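Local coordinates for protein putative nucleoside-diphosphate-sugar epimerase (Staphylococcus aureus subsp. aureus, PDB 3E48) that is of unknown function but, as a putative nucleoside-diphosphate-sugar epimerase with a Rossmann-type NAD(P)H-binding fold, probably binds a dinucleotide cofactor, at residues M59-A62 with F63-M66; S125-L128 with S129-G132; Y171-R174 with N175-A178; P223-L226 with E227-A230. All coordinates share one frame; numbering follows the deposited sequence.

Interaction 1. Residues M59-A62 with F63-M66; sequences MVEA and FKGM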
loop_
_atom_site.group_PDB
_atom_site.type_symbol
_atom_site.label_atom_id
_atom_site.label_comp_id
_atom_site.label_asym_id
_atom_site.label_seq_id
_atom_site.Cartn_x
_atom_site.Cartn_y
_atom_site.Cartn_z
HETATM N N MSE B 59 21.437 8.446 -4.944
HETATM C CA MSE B 59 20.669 7.638 -5.896
HETATM C C MSE B 59 20.703 8.282 -7.280
HETATM O O MSE B 59 20.882 7.600 -8.289
HETATM C CB MSE B 59 19.216 7.474 -5.422
HETATM C CG MSE B 59 19.010 6.382 -4.369
HETATM SE SE MSE B 59 18.393 4.657 -5.098
HETATM C CE MSE B 59 16.706 4.539 -4.152
ATOM N N VAL B 60 20.525 9.599 -7.332
ATOM C CA VAL B 60 20.568 10.314 -8.605
ATOM C C VAL B 60 21.897 10.061 -9.316
ATOM O O VAL B 60 21.928 9.732 -10.507
ATOM C CB VAL B 60 20.405 11.840 -8.407
ATOM C CG1 VAL B 60 20.660 12.566 -9.720
ATOM C CG2 VAL B 60 19.007 12.147 -7.901
ATOM N N GLU B 61 22.997 10.208 -8.582
ATOM C CA GLU B 61 24.321 9.998 -9.160
ATOM C C GLU B 61 24.513 8.573 -9.667
ATOM O O GLU B 61 25.002 8.363 -10.775
ATOM C CB GLU B 61 25.407 10.322 -8.128
ATOM C CG GLU B 61 25.522 11.795 -7.782
ATOM C CD GLU B 61 25.790 12.656 -9.006
ATOM O OE1 GLU B 61 26.691 12.297 -9.795
ATOM O OE2 GLU B 61 25.104 13.689 -9.169
ATOM N N ALA B 62 24.127 7.598 -8.855
ATOM C CA ALA B 62 24.274 6.195 -9.220
ATOM C C ALA B 62 23.475 5.798 -10.457
ATOM O O ALA B 62 23.873 4.891 -11.186
ATOM C CB ALA B 62 23.870 5.310 -8.042
ATOM N N PHE B 63 22.354 6.473 -10.689
ATOM C CA PHE B 63 21.484 6.161 -11.821
ATOM C C PHE B 63 21.869 6.846 -13.132
ATOM O O PHE B 63 21.298 6.536 -14.178
ATOM C CB PHE B 63 20.025 6.512 -11.483
ATOM C CG PHE B 63 19.362 5.569 -10.498
ATOM C CD1 PHE B 63 20.073 4.548 -9.865
ATOM C CD2 PHE B 63 18.008 5.711 -10.206
ATOM C CE1 PHE B 63 19.439 3.688 -8.953
ATOM C CE2 PHE B 63 17.373 4.861 -9.301
ATOM C CZ PHE B 63 18.090 3.848 -8.675
ATOM N N LYS B 64 22.811 7.783 -13.087
ATOM C CA LYS B 64 23.234 8.460 -14.314
ATOM C C LYS B 64 23.739 7.430 -15.323
ATOM O O LYS B 64 24.571 6.583 -14.996
ATOM C CB LYS B 64 24.340 9.480 -14.021
ATOM C CG LYS B 64 23.853 10.704 -13.269
ATOM C CD LYS B 64 24.990 11.675 -12.984
ATOM C CE LYS B 64 24.464 12.950 -12.349
ATOM N NZ LYS B 64 25.559 13.909 -12.024
ATOM N N GLY B 65 23.222 7.492 -16.544
ATOM C CA GLY B 65 23.653 6.557 -17.567
ATOM C C GLY B 65 23.013 5.175 -17.531
ATOM O O GLY B 65 23.302 4.345 -18.389
HETATM N N MSE B 66 22.153 4.909 -16.550
HETATM C CA MSE B 66 21.502 3.601 -16.464
HETATM C C MSE B 66 20.174 3.585 -17.212
HETATM O O MSE B 66 19.489 4.602 -17.300
HETATM C CB MSE B 66 21.273 3.225 -14.998
HETATM C CG MSE B 66 22.536 3.174 -14.164
HETATM SE SE MSE B 66 23.716 1.732 -14.738
HETATM C CE MSE B 66 24.882 2.770 -15.751
#

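Interaction 2. Residues S125-L128 with S129-G132; sequences SRLL and STSG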
loop_
_atom_site.group_PDB
_atom_site.type_symbol
_atom_site.label_atom_id
_atom_site.label_comp_id
_atom_site.label_asym_id
_atom_site.label_seq_id
_atom_site.Cartn_x
_atom_site.Cartn_y
_atom_site.Cartn_z
ATOM N N SER B 125 4.308 -0.061 -4.702
ATOM C CA SER B 125 3.609 -0.446 -5.925
ATOM C C SER B 125 2.846 0.744 -6.498
ATOM O O SER B 125 2.953 1.065 -7.686
ATOM C CB SER B 125 2.643 -1.603 -5.634
ATOM O OG SER B 125 1.939 -1.997 -6.796
ATOM N N ARG B 126 2.075 1.407 -5.646
ATOM C CA ARG B 126 1.296 2.558 -6.088
ATOM C C ARG B 126 2.169 3.734 -6.526
ATOM O O ARG B 126 1.877 4.381 -7.533
ATOM C CB ARG B 126 0.328 2.963 -4.973
ATOM C CG ARG B 126 -0.665 1.845 -4.700
ATOM C CD ARG B 126 -1.420 1.987 -3.390
ATOM N NE ARG B 126 -2.485 0.987 -3.326
ATOM C CZ ARG B 126 -2.290 -0.320 -3.170
ATOM N NH1 ARG B 126 -1.060 -0.811 -3.045
ATOM N NH2 ARG B 126 -3.328 -1.149 -3.176
ATOM N N LEU B 127 3.250 4.005 -5.797
ATOM C CA LEU B 127 4.118 5.113 -6.180
ATOM C C LEU B 127 4.681 4.863 -7.578
ATOM O O LEU B 127 4.776 5.783 -8.391
ATOM C CB LEU B 127 5.269 5.292 -5.188
ATOM C CG LEU B 127 6.068 6.599 -5.342
ATOM C CD1 LEU B 127 5.173 7.799 -4.991
ATOM C CD2 LEU B 127 7.287 6.565 -4.438
ATOM N N LEU B 128 5.061 3.620 -7.864
ATOM C CA LEU B 128 5.585 3.310 -9.191
ATOM C C LEU B 128 4.507 3.594 -10.230
ATOM O O LEU B 128 4.784 4.157 -11.288
ATOM C CB LEU B 128 6.035 1.847 -9.265
ATOM C CG LEU B 128 7.354 1.619 -8.525
ATOM C CD1 LEU B 128 7.550 0.138 -8.249
ATOM C CD2 LEU B 128 8.506 2.168 -9.359
ATOM N N SER B 129 3.272 3.210 -9.920
ATOM C CA SER B 129 2.161 3.449 -10.831
ATOM C C SER B 129 1.970 4.949 -11.098
ATOM O O SER B 129 1.740 5.352 -12.238
ATOM C CB SER B 129 0.872 2.849 -10.253
ATOM O OG SER B 129 -0.219 3.045 -11.137
ATOM N N THR B 130 2.084 5.777 -10.060
ATOM C CA THR B 130 1.896 7.223 -10.231
ATOM C C THR B 130 3.058 7.932 -10.923
ATOM O O THR B 130 2.881 9.023 -11.468
ATOM C CB THR B 130 1.706 7.960 -8.888
ATOM O OG1 THR B 130 2.961 8.025 -8.194
ATOM C CG2 THR B 130 0.680 7.248 -8.016
ATOM N N SER B 131 4.236 7.313 -10.901
ATOM C CA SER B 131 5.449 7.902 -11.481
ATOM C C SER B 131 5.466 8.092 -12.993
ATOM O O SER B 131 6.127 9.002 -13.496
ATOM C CB SER B 131 6.668 7.067 -11.096
ATOM O OG SER B 131 6.672 5.854 -11.816
ATOM N N GLY B 132 4.772 7.224 -13.719
ATOM C CA GLY B 132 4.767 7.334 -15.166
ATOM C C GLY B 132 5.963 6.639 -15.793
ATOM O O GLY B 132 6.125 6.636 -17.014
HETATM O O HOH W 1 4.342 4.298 -14.043
#

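Interaction 3. Residues Y171-R174 with N175-A178; sequences YITR and NDIA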
loop_
_atom_site.group_PDB
_atom_site.type_symbol
_atom_site.label_atom_id
_atom_site.label_comp_id
_atom_site.label_asym_id
_atom_site.label_seq_id
_atom_site.Cartn_x
_atom_site.Cartn_y
_atom_site.Cartn_z
ATOM N N TYR B 171 6.509 -20.836 0.287
ATOM C CA TYR B 171 7.955 -20.676 0.413
ATOM C C TYR B 171 8.673 -20.870 -0.912
ATOM O O TYR B 171 8.208 -21.612 -1.772
ATOM C CB TYR B 171 8.518 -21.725 1.368
ATOM C CG TYR B 171 8.306 -21.463 2.832
ATOM C CD1 TYR B 171 9.253 -20.756 3.571
ATOM C CD2 TYR B 171 7.189 -21.970 3.496
ATOM C CE1 TYR B 171 9.103 -20.565 4.936
ATOM C CE2 TYR B 171 7.023 -21.782 4.866
ATOM C CZ TYR B 171 7.988 -21.080 5.579
ATOM O OH TYR B 171 7.842 -20.894 6.934
ATOM N N ILE B 172 9.834 -20.236 -1.043
ATOM C CA ILE B 172 10.650 -20.348 -2.252
ATOM C C ILE B 172 12.106 -19.995 -1.896
ATOM O O ILE B 172 12.350 -19.174 -1.009
ATOM C CB ILE B 172 10.103 -19.411 -3.369
ATOM C CG1 ILE B 172 10.910 -19.590 -4.656
ATOM C CG2 ILE B 172 10.148 -17.953 -2.905
ATOM C CD1 ILE B 172 10.317 -18.861 -5.848
ATOM N N THR B 173 13.071 -20.623 -2.565
ATOM C CA THR B 173 14.479 -20.347 -2.277
ATOM C C THR B 173 14.912 -19.028 -2.899
ATOM O O THR B 173 14.287 -18.540 -3.844
ATOM C CB THR B 173 15.427 -21.438 -2.844
ATOM O OG1 THR B 173 15.364 -21.428 -4.274
ATOM C CG2 THR B 173 15.053 -22.812 -2.326
ATOM N N ARG B 174 15.979 -18.444 -2.363
ATOM C CA ARG B 174 16.488 -17.205 -2.925
ATOM C C ARG B 174 17.021 -17.540 -4.310
ATOM O O ARG B 174 16.895 -16.748 -5.240
ATOM C CB ARG B 174 17.621 -16.621 -2.076
ATOM C CG ARG B 174 17.189 -16.090 -0.725
ATOM C CD ARG B 174 18.147 -15.020 -0.237
ATOM N NE ARG B 174 17.771 -14.536 1.086
ATOM C CZ ARG B 174 18.168 -15.088 2.225
ATOM N NH1 ARG B 174 18.967 -16.146 2.210
ATOM N NH2 ARG B 174 17.749 -14.593 3.381
ATOM N N ASN B 175 17.622 -18.719 -4.445
ATOM C CA ASN B 175 18.152 -19.131 -5.738
ATOM C C ASN B 175 17.062 -19.085 -6.807
ATOM O O ASN B 175 17.285 -18.581 -7.912
ATOM C CB ASN B 175 18.732 -20.545 -5.661
ATOM C CG ASN B 175 19.216 -21.048 -7.011
ATOM O OD1 ASN B 175 20.106 -20.456 -7.622
ATOM N ND2 ASN B 175 18.626 -22.140 -7.485
ATOM N N ASP B 176 15.878 -19.603 -6.482
ATOM C CA ASP B 176 14.778 -19.600 -7.443
ATOM C C ASP B 176 14.229 -18.203 -7.718
ATOM O O ASP B 176 13.824 -17.900 -8.845
ATOM C CB ASP B 176 13.648 -20.533 -6.986
ATOM C CG ASP B 176 13.991 -22.004 -7.184
ATOM O OD1 ASP B 176 14.901 -22.311 -7.986
ATOM O OD2 ASP B 176 13.339 -22.858 -6.553
ATOM N N ILE B 177 14.207 -17.347 -6.701
ATOM C CA ILE B 177 13.728 -15.988 -6.909
ATOM C C ILE B 177 14.697 -15.343 -7.890
ATOM O O ILE B 177 14.286 -14.710 -8.860
ATOM C CB ILE B 177 13.723 -15.187 -5.593
ATOM C CG1 ILE B 177 12.605 -15.709 -4.689
ATOM C CG2 ILE B 177 13.547 -13.690 -5.884
ATOM C CD1 ILE B 177 12.656 -15.167 -3.288
ATOM N N ALA B 178 15.989 -15.530 -7.641
ATOM C CA ALA B 178 17.007 -14.964 -8.514
ATOM C C ALA B 178 16.872 -15.489 -9.940
ATOM O O ALA B 178 17.045 -14.731 -10.893
ATOM C CB ALA B 178 18.400 -15.262 -7.965
HETATM O O HOH W 2 12.127 -22.901 -4.237
HETATM O O HOH W 3 16.518 -23.310 -5.753
#

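Interaction 4. Residues P223-L226 with E227-A230; sequences PVSL and ETFA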
loop_
_atom_site.group_PDB
_atom_site.type_symbol
_atom_site.label_atom_id
_atom_site.label_comp_id
_atom_site.label_asym_id
_atom_site.label_seq_id
_atom_site.Cartn_x
_atom_site.Cartn_y
_atom_site.Cartn_z
ATOM N N PRO B 223 2.862 -24.116 18.136
ATOM C CA PRO B 223 2.940 -22.659 18.064
ATOM C C PRO B 223 2.753 -21.930 19.386
ATOM O O PRO B 223 1.857 -22.251 20.167
ATOM C CB PRO B 223 1.852 -22.309 17.052
ATOM C CG PRO B 223 0.828 -23.365 17.299
ATOM C CD PRO B 223 1.675 -24.611 17.413
ATOM N N VAL B 224 3.622 -20.957 19.631
ATOM C CA VAL B 224 3.545 -20.153 20.838
ATOM C C VAL B 224 2.716 -18.919 20.517
ATOM O O VAL B 224 2.367 -18.679 19.355
ATOM C CB VAL B 224 4.945 -19.713 21.328
ATOM C CG1 VAL B 224 5.735 -20.928 21.789
ATOM C CG2 VAL B 224 5.691 -18.990 20.215
ATOM N N SER B 225 2.398 -18.145 21.546
ATOM C CA SER B 225 1.609 -16.932 21.377
ATOM C C SER B 225 2.389 -15.902 20.569
ATOM O O SER B 225 3.611 -15.996 20.442
ATOM C CB SER B 225 1.260 -16.343 22.744
ATOM O OG SER B 225 2.434 -15.944 23.432
ATOM N N LEU B 226 1.679 -14.919 20.025
ATOM C CA LEU B 226 2.313 -13.868 19.242
ATOM C C LEU B 226 3.237 -13.029 20.121
ATOM O O LEU B 226 4.287 -12.567 19.672
ATOM C CB LEU B 226 1.250 -12.968 18.603
ATOM C CG LEU B 226 0.346 -13.604 17.545
ATOM C CD1 LEU B 226 -0.797 -12.657 17.210
ATOM C CD2 LEU B 226 1.161 -13.925 16.296
ATOM N N GLU B 227 2.841 -12.836 21.378
ATOM C CA GLU B 227 3.635 -12.054 22.321
ATOM C C GLU B 227 4.942 -12.774 22.651
ATOM O O GLU B 227 6.014 -12.171 22.639
ATOM C CB GLU B 227 2.848 -11.815 23.616
ATOM C CG GLU B 227 1.499 -11.125 23.438
ATOM C CD GLU B 227 0.480 -11.991 22.720
ATOM O OE1 GLU B 227 0.248 -13.137 23.161
ATOM O OE2 GLU B 227 -0.099 -11.525 21.716
ATOM N N THR B 228 4.843 -14.068 22.937
ATOM C CA THR B 228 6.015 -14.871 23.278
ATOM C C THR B 228 7.004 -14.932 22.115
ATOM O O THR B 228 8.211 -14.786 22.308
ATOM C CB THR B 228 5.606 -16.307 23.674
ATOM O OG1 THR B 228 4.714 -16.255 24.796
ATOM C CG2 THR B 228 6.828 -17.131 24.056
ATOM N N PHE B 229 6.491 -15.147 20.908
ATOM C CA PHE B 229 7.343 -15.221 19.727
ATOM C C PHE B 229 8.117 -13.917 19.524
ATOM O O PHE B 229 9.324 -13.928 19.288
ATOM C CB PHE B 229 6.500 -15.508 18.482
ATOM C CG PHE B 229 7.316 -15.800 17.256
ATOM C CD1 PHE B 229 7.935 -17.036 17.097
ATOM C CD2 PHE B 229 7.485 -14.835 16.272
ATOM C CE1 PHE B 229 8.713 -17.307 15.973
ATOM C CE2 PHE B 229 8.261 -15.094 15.145
ATOM C CZ PHE B 229 8.875 -16.333 14.996
ATOM N N ALA B 230 7.416 -12.793 19.622
ATOM C CA ALA B 230 8.039 -11.488 19.444
ATOM C C ALA B 230 9.110 -11.242 20.498
ATOM O O ALA B 230 10.158 -10.666 20.213
ATOM C CB ALA B 230 6.980 -10.391 19.514
HETATM O O HOH W 4 3.271 -18.236 24.150
#

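Interaction 1. Residues M59-A62 with F63-M66
A Met-aromatic contact in the last turn of helix 56-63 and a salt bridge just past its end, both in the Rossmann-type domain, tie Met59-Ala62 to Phe63-Met66 just before strand 68-71. Residue 59 is a selenomethionine, and its SE sits 4.5 Å from the centroid of the Phe63 ring, 44° off the ring normal, thus obliquely rather than squarely over the face. The two side chains run side by side; a bent Met59 chain (chi2 -97°) brings SE against the ring's far end, 3.7 Å from Phe63 CZ. Around this pair Ala92 of helix 84-96 and Val69 and Phe71 of strand 68-71 complete a buried apolar cluster. The helical backbone ends with Phe63 N bonded to Met59 O at 3.0 Å and Lys64 N to Glu61 O at 3.2 Å, the latter donor standing well above the carbonyl plane. A type II turn from Phe63 to Met66 follows, closed by Met66 N on Phe63 O, with Gly65 at positive phi. Arg49 NH1 takes up the carbonyls of Ala62 and Lys64. On the exposed side the extended Lys64 chain meets the folded Glu61 chain: in a salt bridge Lys64 NZ lies 2.9 Å from Glu61 OE2, on its syn side, 22° out of the carboxylate plane.

Interaction 2. Residues S125-L128 with S129-G132
Leu127 and Leu128 offer their carbonyls to the hydroxyls of Thr130 and Ser131 at the C-terminal end of helix 118-131, part of the beta-alpha-beta unit with strands 100-106 and 134-143. Leu127 O accepts twice, from Ser131 N at 3.0 Å and from Thr130 OG1 at 2.9 Å, both reaching it from the same face of its plane. The threonine hydroxyl can do so because OG1 lies between the backbone N and the carbonyl carbon (chi1 73°), which turns it back along the helix. Ser131 has the same torsion, and its OG donates to Leu128 O at 2.6 Å while also bonding to Ile133 N beyond the helix. A water 2.8 Å from Leu128 O may donate to it, though it has other acceptors in reach, and accepts weakly from Gly132 N, where phi turns positive. Earlier in the turn Ser129 N bonds Ser125 O, and Thr130 N bonds Arg126 O at 2.9 Å. Ser125 OG meets His111 O and Arg126 NE meets Asp109 O of the second subunit; within the chain Ser125 OG also bonds Arg194 NH2, and Arg126 NH1 bonds Gly122 O. Two carbonyls of the last turn thus gain side-chain donors in addition to backbone N-H groups.

Interaction 3. Residues Y171-R174 with N175-A178
Ile172, the last residue of strand 168-172, meets the following helix with both branches. Its CG1 packs 3.7 Å from Asp176 CB, and its CG2 lies 3.8 Å from Ile177 CD1, the two isoleucine side chains crossing at a slant. Ala141 and Met140 of the neighbouring strand 134-143 touch Ile172 and Ile177 respectively, which places this apolar patch between sheet and helix. Thr173 then leaves the strand and serves as N-cap of helix 174-186: its OG1 accepts from Asp176 N at 2.9 Å with an N-H...O angle of 156°. A chi1 of 65° holds that hydroxyl between the backbone N and the carbonyl carbon, facing the first turn. The cap marks a strand-to-helix junction within the Rossmann-type domain. Two waters lie beside it. One accepts from Thr173 N and donates to Asp176 OD2 at 2.6 Å, an oxygen that also receives Gln271 N; the other bonds to Thr173 OG1 at 2.7 Å and accepts from Asn175 ND2. Thr173 O meanwhile takes Ile177 N, the first backbone bond of the helix between the segments. Arg174 comes last, its N bonded to Asp145 OD1 and its guanidinium engaged in a cation-pi contact with Tyr143. Arg174 O accepts from Ala178 N at 2.8 Å, the N-H...O angle being 169° and the donor nearly along the C=O axis.

Interaction 4. Residues P223-L226 with E227-A230
From Val224 to Ser225 the backbone is extended, with psi 172° and 162°, and at Leu226 it drops into helical angles (phi -65°), with two helical bonds across the junction: Phe229 N to Ser225 O at 3.0 Å and Ala230 N to Leu226 O at 3.1 Å. Among the side chains Ser225 leads. Its OG lies between the backbone N and the carbonyl carbon and accepts from Thr228 N at 3.1 Å, at a favourable angle. The same Ser225 OG comes within 2.7 Å of Thr228 OG1, so two hydroxyls meet in front of the first turn. A water ties the pair to the backbone, accepting from Ser225 N at 2.7 Å and bonding to Thr228 OG1. Glu227 bends back over the cap, where its OE1 lies 3.4 Å from Ser225 CB and its OE2 approaches Leu226 CB. Next to the polar cluster Val224 CG2 reaches Phe229 CB at 4.0 Å and sits at the edge of the Phe229 ring, near its plane; the two side chains cross at about a right angle. That ring continues inward to Leu243 and Ala244 of helix 239-251, with Tyr162 and Pro163 nearby and Tyr233 meeting it at an angle, while the serine and threonine side remains nearer the surface. Together, the Ser225 hydroxyl on Thr228 N and the Val224-Phe229 contact bracketing it form an N-cap with a hydrophobic staple, at the start of helix 226-231.

Overall arrangement
All four contacts are local and sit at helix ends, but at different ones. Interactions 1 and 2 close helices at their C-terminal sides, and in each a positive-phi glycine follows, Gly65 inside a type II turn and Gly132 directly after the helix; interactions 3 and 4 open helices, each with a hydroxyl N-cap on the amide three residues on. Interactions 1 to 3 are largely buried and lie in the NAD(P)H-binding part of the chain, while interaction 4 is at the surface, its centre about 44 Å from that of interaction 1. Helix 84-96 is touched by both interactions 1 and 2, and strand 134-143 by both 2 and 3. Interaction 1 alone has a salt bridge, and interaction 2 alone reaches the second subunit.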